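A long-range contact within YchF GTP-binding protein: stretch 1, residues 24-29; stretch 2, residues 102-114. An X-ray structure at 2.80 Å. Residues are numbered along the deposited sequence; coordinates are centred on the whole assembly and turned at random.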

# COMPACT_ATOMS: atom_id res chain seq x y z
N GLY A 24 -1.61 1.39 -6.43
CA GLY A 24 -1.43 1.76 -7.83
C GLY A 24 -0.40 2.86 -7.93
O GLY A 24 -0.25 3.64 -7.00
N ILE A 25 0.34 2.89 -9.04
CA ILE A 25 1.36 3.92 -9.23
C ILE A 25 0.82 5.21 -9.89
O ILE A 25 0.39 5.20 -11.05
N VAL A 26 0.87 6.30 -9.14
CA VAL A 26 0.40 7.60 -9.58
C VAL A 26 1.56 8.55 -9.88
O VAL A 26 2.57 8.57 -9.16
N GLY A 27 1.40 9.35 -10.92
CA GLY A 27 2.45 10.29 -11.27
C GLY A 27 2.12 11.23 -12.41
O GLY A 27 1.16 11.02 -13.15
N MSE A 28 2.92 12.27 -12.55
CA MSE A 28 2.72 13.24 -13.61
C MSE A 28 3.42 12.70 -14.85
O MSE A 28 4.43 12.00 -14.74
N PRO A 29 2.89 12.99 -16.04
CA PRO A 29 3.49 12.52 -17.30
C PRO A 29 5.01 12.67 -17.33
O PRO A 29 5.53 13.73 -17.00
N GLY A 102 -6.31 17.62 -19.48
CA GLY A 102 -6.22 18.46 -18.30
C GLY A 102 -4.78 18.59 -17.84
O GLY A 102 -3.93 17.76 -18.18
N VAL A 103 -4.50 19.63 -17.06
CA VAL A 103 -3.17 19.88 -16.54
C VAL A 103 -2.69 18.80 -15.57
O VAL A 103 -1.49 18.60 -15.39
N GLY A 104 -3.64 18.10 -14.97
CA GLY A 104 -3.30 17.06 -14.02
C GLY A 104 -3.27 15.64 -14.57
O GLY A 104 -2.71 15.37 -15.63
N LEU A 105 -3.91 14.74 -13.84
CA LEU A 105 -3.96 13.32 -14.19
C LEU A 105 -5.10 12.98 -15.14
O LEU A 105 -4.96 12.11 -16.00
N GLY A 106 -6.22 13.66 -14.98
CA GLY A 106 -7.36 13.39 -15.84
C GLY A 106 -8.40 12.55 -15.15
O GLY A 106 -8.14 11.93 -14.12
N ASN A 107 -9.59 12.51 -15.73
CA ASN A 107 -10.70 11.76 -15.18
C ASN A 107 -10.57 10.27 -15.42
O ASN A 107 -11.03 9.47 -14.62
N ALA A 108 -9.96 9.90 -16.53
CA ALA A 108 -9.80 8.49 -16.84
C ALA A 108 -8.78 7.87 -15.89
O ALA A 108 -9.06 6.86 -15.22
N PHE A 109 -7.60 8.48 -15.85
CA PHE A 109 -6.52 8.03 -14.98
C PHE A 109 -7.07 7.82 -13.59
O PHE A 109 -6.87 6.78 -12.97
N LEU A 110 -7.79 8.81 -13.09
CA LEU A 110 -8.38 8.70 -11.79
C LEU A 110 -9.40 7.58 -11.69
O LEU A 110 -9.44 6.88 -10.69
N SER A 111 -10.23 7.39 -12.71
CA SER A 111 -11.23 6.33 -12.63
C SER A 111 -10.63 4.97 -12.26
O SER A 111 -11.32 4.13 -11.69
N HIS A 112 -9.35 4.78 -12.57
CA HIS A 112 -8.64 3.53 -12.26
C HIS A 112 -8.00 3.56 -10.90
O HIS A 112 -7.84 2.53 -10.23
N VAL A 113 -7.59 4.75 -10.49
CA VAL A 113 -6.98 4.94 -9.20
C VAL A 113 -8.00 4.55 -8.12
O VAL A 113 -7.65 3.95 -7.11
N ARG A 114 -9.26 4.89 -8.37
CA ARG A 114 -10.33 4.59 -7.43
C ARG A 114 -10.39 3.12 -7.08
O ARG A 114 -10.80 2.76 -5.98

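The loop of stretch 2 opens with Gly 102, which has no side chain and makes no contact, and Val 103, which points its own away. Val 103 has chi1 at m, and what it offers is its backbone: the carbonyl O of Val 103 lies 4.1 Å from SE of Met 28. Gly 104 does the same, its O also 4.1 Å from that SE. Met 28, a selenomethionine, has a CA-to-CB bond that runs sideways, but chi1 at t and chi2 at p bring the end of the chain nearer the loop, so a long, flexible side chain covers a stretch of backbone that has little side chain of its own to give.

Leu 105 is the first side chain to reach across. It too leaves its backbone sideways, and the m, t rotamer carries its methyls to the strand. CD2 comes within 3.2 Å of Gly 27 O, a tight van der Waals approach to a carbonyl, and the closest approach to Val 26 is CD1 of Leu 105 to CG1 of Val 26 at 4.3 Å. Here the two stretches come near each other, with the CA atoms of Leu 105 and Met 28 6.7 Å apart.

Gly 106 takes the N-cap position with a positive phi of 103°. At these backbone angles a CB would jam against the carbonyl O of the preceding residue, so glycine is called for by the turn itself rather than by the strand, which it does not touch. Asn 107 and Ala 108 then start the helix out of reach of stretch 1.

Phe 109 is the helix residue whose CA-to-CB bond points toward the strand. With chi1 at t, its ring lies obliquely against three neighbours: CZ is 3.9 Å from Ile 25 O and 4.3 Å from Gly 27 N, and CE2 is 4.0 Å from CG2 of Val 26. The ring therefore packs on strand backbone as well as on a side chain, while Ile 25 turns its own side chain away.

Leu 110 is buried but makes no contact here. Ser 111 faces elsewhere and turns back on its helix, OG donating to Ala 108 O at 2.7 Å. One turn beyond Phe 109, Val 113, chi1 t, brings CG2 to 3.8 Å from CG2 of Val 26, whose chi1 is also t.

The rule to read is economical. Val 26 is the shared apolar partner of Leu 105, Phe 109 and Val 113, spaced four residues apart, and no hydrogen bond crosses between the stretches; the contacts between them are van der Waals and apolar, and strand and helix run at 152° to each other.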

# COMPACT_ATOMS: atom_id res chain seq x y z
CB ILE A 25 2.50 3.40 -10.09
CG1 ILE A 25 3.07 2.15 -9.43
CG2 ILE A 25 3.55 4.49 -10.31
CD1 ILE A 25 4.35 1.61 -10.07
CB VAL A 26 -0.48 8.25 -8.48
CG1 VAL A 26 -0.47 9.76 -8.61
CG2 VAL A 26 -1.88 7.69 -8.57
CB MSE A 28 3.33 14.58 -13.19
CG MSE A 28 2.63 15.77 -13.79
SE MSE A 28 0.72 15.78 -13.39
CE MSE A 28 0.79 16.82 -11.76
CB PRO A 29 2.82 13.39 -18.35
CG PRO A 29 1.43 13.56 -17.77
CD PRO A 29 1.69 13.80 -16.30
CB VAL A 103 -3.12 21.23 -15.80
CG1 VAL A 103 -3.32 22.38 -16.77
CG2 VAL A 103 -4.20 21.26 -14.72
CB LEU A 105 -4.11 12.49 -12.91
CG LEU A 105 -3.01 12.64 -11.86
CD1 LEU A 105 -3.53 12.16 -10.51
CD2 LEU A 105 -1.76 11.86 -12.28
CB ASN A 107 -12.01 12.27 -15.78
CG ASN A 107 -13.00 12.70 -14.74
OD1 ASN A 107 -13.52 11.87 -13.99
ND2 ASN A 107 -13.27 14.00 -14.67
CB ALA A 108 -9.35 8.30 -18.28
CB PHE A 109 -5.41 9.08 -14.94
CG PHE A 109 -4.15 8.60 -14.30
CD1 PHE A 109 -3.28 7.77 -15.00
CD2 PHE A 109 -3.84 8.94 -12.99
CE1 PHE A 109 -2.12 7.27 -14.41
CE2 PHE A 109 -2.68 8.45 -12.39
CZ PHE A 109 -1.82 7.62 -13.10
CB LEU A 110 -9.02 10.02 -11.37
CG LEU A 110 -8.04 11.13 -11.02
CD1 LEU A 110 -8.81 12.37 -10.62
CD2 LEU A 110 -7.13 10.68 -9.89
CB SER A 111 -12.04 6.22 -13.94
OG SER A 111 -11.34 5.51 -14.94
CB HIS A 112 -7.55 3.28 -13.29
CG HIS A 112 -8.06 2.70 -14.57
ND1 HIS A 112 -8.62 1.45 -14.63
CD2 HIS A 112 -8.14 3.23 -15.81
CE1 HIS A 112 -9.03 1.22 -15.87
NE2 HIS A 112 -8.75 2.28 -16.60
CB VAL A 113 -6.57 6.40 -9.01
CG1 VAL A 113 -6.28 6.68 -7.54
CG2 VAL A 113 -5.34 6.70 -9.84
CB ARG A 114 -11.69 5.01 -8.03
CG ARG A 114 -11.87 6.51 -8.22
CD ARG A 114 -13.13 6.84 -9.02
NE ARG A 114 -13.29 8.29 -9.19
CZ ARG A 114 -13.79 9.10 -8.26
NH1 ARG A 114 -14.18 8.61 -7.09
NH2 ARG A 114 -13.88 10.40 -8.50